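Alginate lyase (Bacteroides ovatus, PDB 3NNB) probably cleaves the polysaccharide alginate by beta-elimination, leaving an unsaturated uronic acid at the new end. Local coordinates at residues A[240-251]-A[288-299]. Residues are numbered along the deposited sequence; the frame is centred on the assembly and turned at random.
Sequences QDLAMKTIQEFP and MCSIASTLGQDI
Selenomethionine Met288 lies across one face of the Phe250 ring: its CG stands 3.6 Å from the ring centroid and 11° off the normal, a CH-pi contact. With CG anti to the backbone N (chi1 -172°) and a bend at chi2, the chain then carries SE above the same ring at longer range, a Met-aromatic pair, and brings CE within 3.5 Å of Phe250 CD1. A leucine in place of Phe250 would probably leave Met288 without the flat face it lies on. One turn on, Ala292 CB meets Ile247 CG2 where the backbones come closest, CA to CA 6.6 Å. Leu295 sets CD1 3.6 Å from Ile247 CD1. The helix ends in a Schellman motif, with Gly296 at C-prime, Gln297 N bonded to Ala292 O and Gly296 N to Ser293 O, and the chain turns back alongside helix 240-258. In one of the two conformers of selenomethionine Met244, SE lies 3.6 Å from Gln297 CD. Gln297 NE2 donates to Leu295 O, above that carbonyl's plane, which limits rotation of the amide. Its OE1 takes a straight (176°) but weak bond from Gln248 NE2. Ile299 then closes the far end, CD1 reaching Pro251 CG at 3.6 Å. Thr231 of helix 221-236 touches both Thr246 and Met288, so the contact packs on that helix. Apolar contacts thus predominate between the segments, and the one cross-segment hydrogen bond is weak, so cohesion probably rests on the burial of apolar side chains (612 Å² in all for the contact), centred on Ile247, with Met288 and Leu295 its main partners.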
ATOM      1  N   GLN A 240     -12.281   3.181 -16.458  1.00 19.25           N
ATOM      2  CA  GLN A 240     -11.706   1.878 -16.828  1.00 18.82           C
ATOM      3  C   GLN A 240     -10.687   2.054 -17.947  1.00 18.55           C
ATOM      4  O   GLN A 240      -9.705   1.297 -18.034  1.00 16.60           O
ATOM      5  CB  GLN A 240     -12.823   0.851 -17.159  1.00 18.88           C
ATOM      6  CG  GLN A 240     -12.323  -0.625 -17.375  1.00 22.94           C
ATOM      7  CD  GLN A 240     -13.469  -1.623 -17.679  1.00 21.84           C
ATOM      8  OE1 GLN A 240     -13.923  -1.756 -18.835  1.00 27.94           O
ATOM      9  NE2 GLN A 240     -13.881  -2.365 -16.664  1.00 19.23           N
ATOM     10  N   ASP A 241     -10.866   3.050 -18.805  1.00 19.04           N
ATOM     11  CA  ASP A 241      -9.937   3.235 -19.907  1.00 21.31           C
ATOM     12  C   ASP A 241      -8.564   3.647 -19.425  1.00 20.44           C
ATOM     13  O   ASP A 241      -7.571   3.141 -19.932  1.00 15.84           O
ATOM     14  CB  ASP A 241     -10.454   4.245 -20.951  1.00 25.65           C
ATOM     15  CG  ASP A 241     -11.636   3.712 -21.773  1.00 25.57           C
ATOM     16  OD1 ASP A 241     -11.983   2.503 -21.726  1.00 30.42           O
ATOM     17  OD2 ASP A 241     -12.241   4.545 -22.472  1.00 32.07           O
ATOM     18  N   LEU A 242      -8.490   4.568 -18.454  1.00 17.47           N
ATOM     19  CA  LEU A 242      -7.205   4.982 -17.910  1.00 14.42           C
ATOM     20  C   LEU A 242      -6.525   3.801 -17.212  1.00 11.54           C
ATOM     21  O   LEU A 242      -5.312   3.646 -17.311  1.00 13.34           O
ATOM     22  CB  LEU A 242      -7.362   6.129 -16.892  1.00 12.81           C
ATOM     23  CG  LEU A 242      -6.100   6.666 -16.196  1.00 12.54           C
ATOM     24  CD1 LEU A 242      -4.956   7.109 -17.132  1.00 14.26           C
ATOM     25  CD2 LEU A 242      -6.485   7.883 -15.269  1.00 13.16           C
ATOM     26  N   ALA A 243      -7.293   3.000 -16.482  1.00 11.32           N
ATOM     27  CA  ALA A 243      -6.763   1.801 -15.828  1.00 10.71           C
ATOM     28  C   ALA A 243      -6.201   0.835 -16.860  1.00 12.76           C
ATOM     29  O   ALA A 243      -5.071   0.357 -16.715  1.00 10.55           O
ATOM     30  CB  ALA A 243      -7.830   1.104 -14.982  1.00  9.63           C
HETATM   31  N   MSE A 244      -6.974   0.578 -17.930  1.00 13.37           N
HETATM   32  CA  MSE A 244      -6.519  -0.321 -19.004  0.60 14.23           C
HETATM   33  C   MSE A 244      -5.205   0.154 -19.649  1.00 13.58           C
HETATM   34  O   MSE A 244      -4.277  -0.654 -19.858  1.00 13.14           O
HETATM   35  CB  MSE A 244      -7.641  -0.486 -20.054  0.60 15.43           C
HETATM   36  CG  MSE A 244      -7.476  -1.651 -20.995  0.60 16.99           C
HETATM   37 SE   MSE A 244      -7.732  -3.353 -20.102  0.45 18.58          SE
HETATM   38  CE  MSE A 244      -9.627  -3.246 -19.690  0.60 15.73           C
ATOM     39  N   LYS A 245      -5.119   1.437 -19.948  1.00 12.89           N
ATOM     40  CA  LYS A 245      -3.924   2.007 -20.552  0.50 13.71           C
ATOM     41  C   LYS A 245      -2.703   1.811 -19.648  1.00 13.42           C
ATOM     42  O   LYS A 245      -1.644   1.425 -20.105  1.00 12.08           O
ATOM     43  CB  LYS A 245      -4.113   3.488 -20.842  0.50 16.11           C
ATOM     44  CG  LYS A 245      -2.833   4.213 -21.200  0.50 23.16           C
ATOM     45  CD  LYS A 245      -3.071   5.714 -21.336  0.50 29.59           C
ATOM     46  CE  LYS A 245      -1.945   6.387 -22.108  0.50 32.71           C
ATOM     47  NZ  LYS A 245      -0.647   6.367 -21.369  0.50 32.55           N
ATOM     48  N   THR A 246      -2.873   2.115 -18.362  1.00 12.18           N
ATOM     49  CA  THR A 246      -1.781   2.054 -17.394  1.00 10.96           C
ATOM     50  C   THR A 246      -1.315   0.599 -17.247  1.00 10.62           C
ATOM     51  O   THR A 246      -0.121   0.311 -17.183  1.00  9.52           O
ATOM     52  CB  THR A 246      -2.227   2.673 -16.050  1.00 12.62           C
ATOM     53  OG1 THR A 246      -2.736   3.983 -16.299  1.00 12.24           O
ATOM     54  CG2 THR A 246      -1.042   2.765 -15.053  1.00 10.42           C
ATOM     55  N   ILE A 247      -2.267  -0.316 -17.219  1.00  9.66           N
ATOM     56  CA  ILE A 247      -1.953  -1.766 -17.172  1.00 10.38           C
ATOM     57  C   ILE A 247      -1.186  -2.226 -18.401  1.00 10.88           C
ATOM     58  O   ILE A 247      -0.169  -2.925 -18.305  1.00 10.42           O
ATOM     59  CB  ILE A 247      -3.225  -2.603 -16.979  1.00 11.42           C
ATOM     60  CG1 ILE A 247      -3.810  -2.359 -15.562  1.00  9.31           C
ATOM     61  CG2 ILE A 247      -2.947  -4.120 -17.177  1.00 12.20           C
ATOM     62  CD1 ILE A 247      -5.234  -2.887 -15.334  1.00 10.49           C
ATOM     63  N   GLN A 248      -1.670  -1.842 -19.579  1.00 10.37           N
ATOM     64  CA  GLN A 248      -1.048  -2.297 -20.815  1.00 13.48           C
ATOM     65  C   GLN A 248       0.361  -1.793 -20.981  1.00 11.11           C
ATOM     66  O   GLN A 248       1.191  -2.504 -21.524  1.00 13.33           O
ATOM     67  CB  GLN A 248      -1.957  -1.968 -22.006  1.00 15.95           C
ATOM     68  CG  GLN A 248      -3.175  -2.938 -21.956  1.00 19.70           C
ATOM     69  CD  GLN A 248      -4.296  -2.615 -22.911  1.00 33.69           C
ATOM     70  OE1 GLN A 248      -4.318  -1.557 -23.544  1.00 35.34           O
ATOM     71  NE2 GLN A 248      -5.270  -3.520 -22.980  1.00 33.57           N
ATOM     72  N   GLU A 249       0.650  -0.611 -20.454  1.00  9.87           N
ATOM     73  CA  GLU A 249       1.984  -0.034 -20.509  1.00 10.35           C
ATOM     74  C   GLU A 249       2.936  -0.501 -19.404  1.00 10.55           C
ATOM     75  O   GLU A 249       4.162  -0.285 -19.483  1.00 10.60           O
ATOM     76  CB  GLU A 249       1.887   1.485 -20.498  1.00 10.79           C
ATOM     77  CG  GLU A 249       1.190   2.008 -21.719  1.00 13.55           C
ATOM     78  CD  GLU A 249       1.088   3.526 -21.753  1.00 21.91           C
ATOM     79  OE1 GLU A 249       1.522   4.232 -20.812  1.00 23.62           O
ATOM     80  OE2 GLU A 249       0.569   4.003 -22.768  1.00 31.44           O
ATOM     81  N   PHE A 250       2.376  -1.146 -18.375  1.00  9.27           N
ATOM     82  CA  PHE A 250       3.126  -1.466 -17.154  1.00  7.21           C
ATOM     83  C   PHE A 250       4.323  -2.427 -17.368  1.00  8.41           C
ATOM     84  O   PHE A 250       5.402  -2.174 -16.840  1.00  8.85           O
ATOM     85  CB  PHE A 250       2.135  -1.935 -16.078  1.00  8.20           C
ATOM     86  CG  PHE A 250       2.723  -2.273 -14.736  1.00  8.07           C
ATOM     87  CD1 PHE A 250       2.860  -1.286 -13.749  1.00  8.05           C
ATOM     88  CD2 PHE A 250       3.051  -3.579 -14.421  1.00  9.08           C
ATOM     89  CE1 PHE A 250       3.321  -1.611 -12.502  1.00  9.65           C
ATOM     90  CE2 PHE A 250       3.523  -3.897 -13.181  1.00  8.81           C
ATOM     91  CZ  PHE A 250       3.610  -2.916 -12.213  1.00  6.30           C
ATOM     92  N   PRO A 251       4.177  -3.463 -18.192  1.00  7.18           N
ATOM     93  CA  PRO A 251       5.360  -4.353 -18.339  1.00  9.55           C
ATOM     94  C   PRO A 251       6.574  -3.641 -18.893  1.00 10.81           C
ATOM     95  O   PRO A 251       7.662  -3.727 -18.299  1.00 10.33           O
ATOM     96  CB  PRO A 251       4.838  -5.452 -19.285  1.00 11.12           C
ATOM     97  CG  PRO A 251       3.340  -5.515 -18.914  1.00 10.34           C
ATOM     98  CD  PRO A 251       2.971  -4.075 -18.806  1.00  9.50           C
HETATM   99  N   MSE A 288      -0.521  -5.177  -8.672  1.00  7.43           N
HETATM  100  CA  MSE A 288      -0.870  -4.882 -10.044  1.00  6.63           C
HETATM  101  C   MSE A 288      -1.387  -6.139 -10.732  1.00  8.07           C
HETATM  102  O   MSE A 288      -2.346  -6.067 -11.510  1.00 10.40           O
HETATM  103  CB  MSE A 288       0.326  -4.322 -10.811  1.00  6.70           C
HETATM  104  CG  MSE A 288      -0.015  -3.804 -12.203  1.00  6.47           C
HETATM  105 SE   MSE A 288      -1.491  -2.534 -12.231  0.75  6.77          SE
HETATM  106  CE  MSE A 288      -0.605  -1.176 -13.192  1.00 10.53           C
ATOM    107  N   CYS A 289      -0.748  -7.284 -10.495  1.00  7.89           N
ATOM    108  CA  CYS A 289      -1.224  -8.538 -11.118  1.00  9.71           C
ATOM    109  C   CYS A 289      -2.662  -8.813 -10.692  1.00 10.24           C
ATOM    110  O   CYS A 289      -3.484  -9.233 -11.515  1.00  8.95           O
ATOM    111  CB  CYS A 289      -0.351  -9.719 -10.679  1.00  7.79           C
ATOM    112  SG  CYS A 289       1.327  -9.692 -11.361  1.00  9.58           S
ATOM    113  N   SER A 290      -2.964  -8.580  -9.401  1.00  8.30           N
ATOM    114  CA  SER A 290      -4.310  -8.811  -8.868  1.00  8.91           C
ATOM    115  C   SER A 290      -5.325  -7.880  -9.529  1.00  5.89           C
ATOM    116  O   SER A 290      -6.347  -8.335 -10.066  1.00  8.58           O
ATOM    117  CB  SER A 290      -4.325  -8.647  -7.341  1.00 10.52           C
ATOM    118  OG  SER A 290      -3.451  -9.604  -6.753  1.00 12.48           O
ATOM    119  N   ILE A 291      -5.027  -6.570  -9.551  1.00  6.55           N
ATOM    120  CA  ILE A 291      -5.913  -5.613 -10.220  1.00  7.33           C
ATOM    121  C   ILE A 291      -6.124  -5.977 -11.681  1.00  8.21           C
ATOM    122  O   ILE A 291      -7.270  -6.057 -12.155  1.00  9.77           O
ATOM    123  CB  ILE A 291      -5.362  -4.197 -10.151  1.00  9.07           C
ATOM    124  CG1 ILE A 291      -5.291  -3.764  -8.693  1.00  7.73           C
ATOM    125  CG2 ILE A 291      -6.256  -3.209 -10.941  1.00 10.64           C
ATOM    126  CD1 ILE A 291      -4.448  -2.467  -8.502  1.00 13.04           C
ATOM    127  N   ALA A 292      -5.021  -6.252 -12.382  1.00  8.37           N
ATOM    128  CA  ALA A 292      -5.054  -6.582 -13.802  1.00  8.12           C
ATOM    129  C   ALA A 292      -5.884  -7.825 -14.087  1.00  8.47           C
ATOM    130  O   ALA A 292      -6.595  -7.895 -15.107  1.00 10.01           O
ATOM    131  CB  ALA A 292      -3.619  -6.727 -14.309  1.00  7.89           C
ATOM    132  N   SER A 293      -5.819  -8.812 -13.218  1.00  8.74           N
ATOM    133  CA  SER A 293      -6.544 -10.075 -13.444  1.00  9.92           C
ATOM    134  C   SER A 293      -8.044  -9.824 -13.492  1.00  8.81           C
ATOM    135  O   SER A 293      -8.817 -10.539 -14.155  1.00 10.89           O
ATOM    136  CB  SER A 293      -6.237 -11.104 -12.345  1.00 13.26           C
ATOM    137  OG  SER A 293      -6.824 -10.734 -11.110  1.00 17.72           O
ATOM    138  N   THR A 294      -8.492  -8.836 -12.734  1.00  9.70           N
ATOM    139  CA  THR A 294      -9.941  -8.541 -12.705  1.00  7.95           C
ATOM    140  C   THR A 294     -10.435  -7.971 -14.047  1.00 11.39           C
ATOM    141  O   THR A 294     -11.646  -7.994 -14.317  1.00 12.84           O
ATOM    142  CB  THR A 294     -10.332  -7.605 -11.547  1.00  7.89           C
ATOM    143  OG1 THR A 294      -9.920  -6.256 -11.788  1.00  9.63           O
ATOM    144  CG2 THR A 294      -9.827  -8.134 -10.195  1.00  7.76           C
ATOM    145  N   LEU A 295      -9.522  -7.445 -14.860  1.00 10.03           N
ATOM    146  CA  LEU A 295      -9.811  -6.937 -16.162  1.00  9.63           C
ATOM    147  C   LEU A 295      -9.316  -7.921 -17.251  1.00  9.71           C
ATOM    148  O   LEU A 295      -9.278  -7.551 -18.397  1.00 10.57           O
ATOM    149  CB  LEU A 295      -9.146  -5.572 -16.359  1.00  9.77           C
ATOM    150  CG  LEU A 295      -9.513  -4.437 -15.407  1.00 16.49           C
ATOM    151  CD1 LEU A 295      -8.772  -3.168 -15.804  1.00 20.53           C
ATOM    152  CD2 LEU A 295     -11.000  -4.224 -15.391  1.00 15.44           C
ATOM    153  N   GLY A 296      -8.914  -9.124 -16.871  1.00  8.58           N
ATOM    154  CA  GLY A 296      -8.438 -10.121 -17.824  1.00  9.90           C
ATOM    155  C   GLY A 296      -7.105  -9.839 -18.481  1.00 10.82           C
ATOM    156  O   GLY A 296      -6.799 -10.377 -19.544  1.00  9.77           O
ATOM    157  N   GLN A 297      -6.295  -9.001 -17.835  1.00 10.42           N
ATOM    158  CA  GLN A 297      -4.974  -8.638 -18.305  1.00  9.84           C
ATOM    159  C   GLN A 297      -3.891  -9.419 -17.545  1.00 10.53           C
ATOM    160  O   GLN A 297      -3.832  -9.412 -16.309  1.00 11.20           O
ATOM    161  CB  GLN A 297      -4.738  -7.135 -18.168  1.00  8.48           C
ATOM    162  CG  GLN A 297      -5.844  -6.268 -18.786  1.00 11.91           C
ATOM    163  CD  GLN A 297      -5.987  -6.522 -20.266  1.00 17.61           C
ATOM    164  OE1 GLN A 297      -5.027  -6.354 -21.009  1.00 16.93           O
ATOM    165  NE2 GLN A 297      -7.174  -6.994 -20.697  1.00 13.17           N
ATOM    166  N   ASP A 298      -3.071 -10.151 -18.283  1.00 11.33           N
ATOM    167  CA  ASP A 298      -2.091 -11.049 -17.661  1.00 10.62           C
ATOM    168  C   ASP A 298      -0.764 -10.300 -17.496  1.00 10.87           C
ATOM    169  O   ASP A 298       0.129 -10.420 -18.315  1.00 14.09           O
ATOM    170  CB  ASP A 298      -1.895 -12.286 -18.522  1.00 12.74           C
ATOM    171  CG  ASP A 298      -1.042 -13.340 -17.834  1.00 13.68           C
ATOM    172  OD1 ASP A 298      -0.431 -13.046 -16.760  1.00 14.50           O
ATOM    173  OD2 ASP A 298      -0.957 -14.459 -18.365  1.00 18.00           O
ATOM    174  N   ILE A 299      -0.649  -9.542 -16.414  1.00  9.13           N
ATOM    175  CA  ILE A 299       0.605  -8.876 -16.078  1.00  7.78           C
ATOM    176  C   ILE A 299       1.602  -9.905 -15.508  1.00  8.17           C
ATOM    177  O   ILE A 299       2.808  -9.837 -15.774  1.00  9.36           O
ATOM    178  CB  ILE A 299       0.336  -7.759 -15.070  1.00  8.91           C
ATOM    179  CG1 ILE A 299      -0.421  -6.613 -15.751  1.00 11.29           C
ATOM    180  CG2 ILE A 299       1.639  -7.270 -14.354  1.00 10.48           C
ATOM    181  CD1 ILE A 299       0.401  -5.898 -16.869  1.00 11.17           C
TER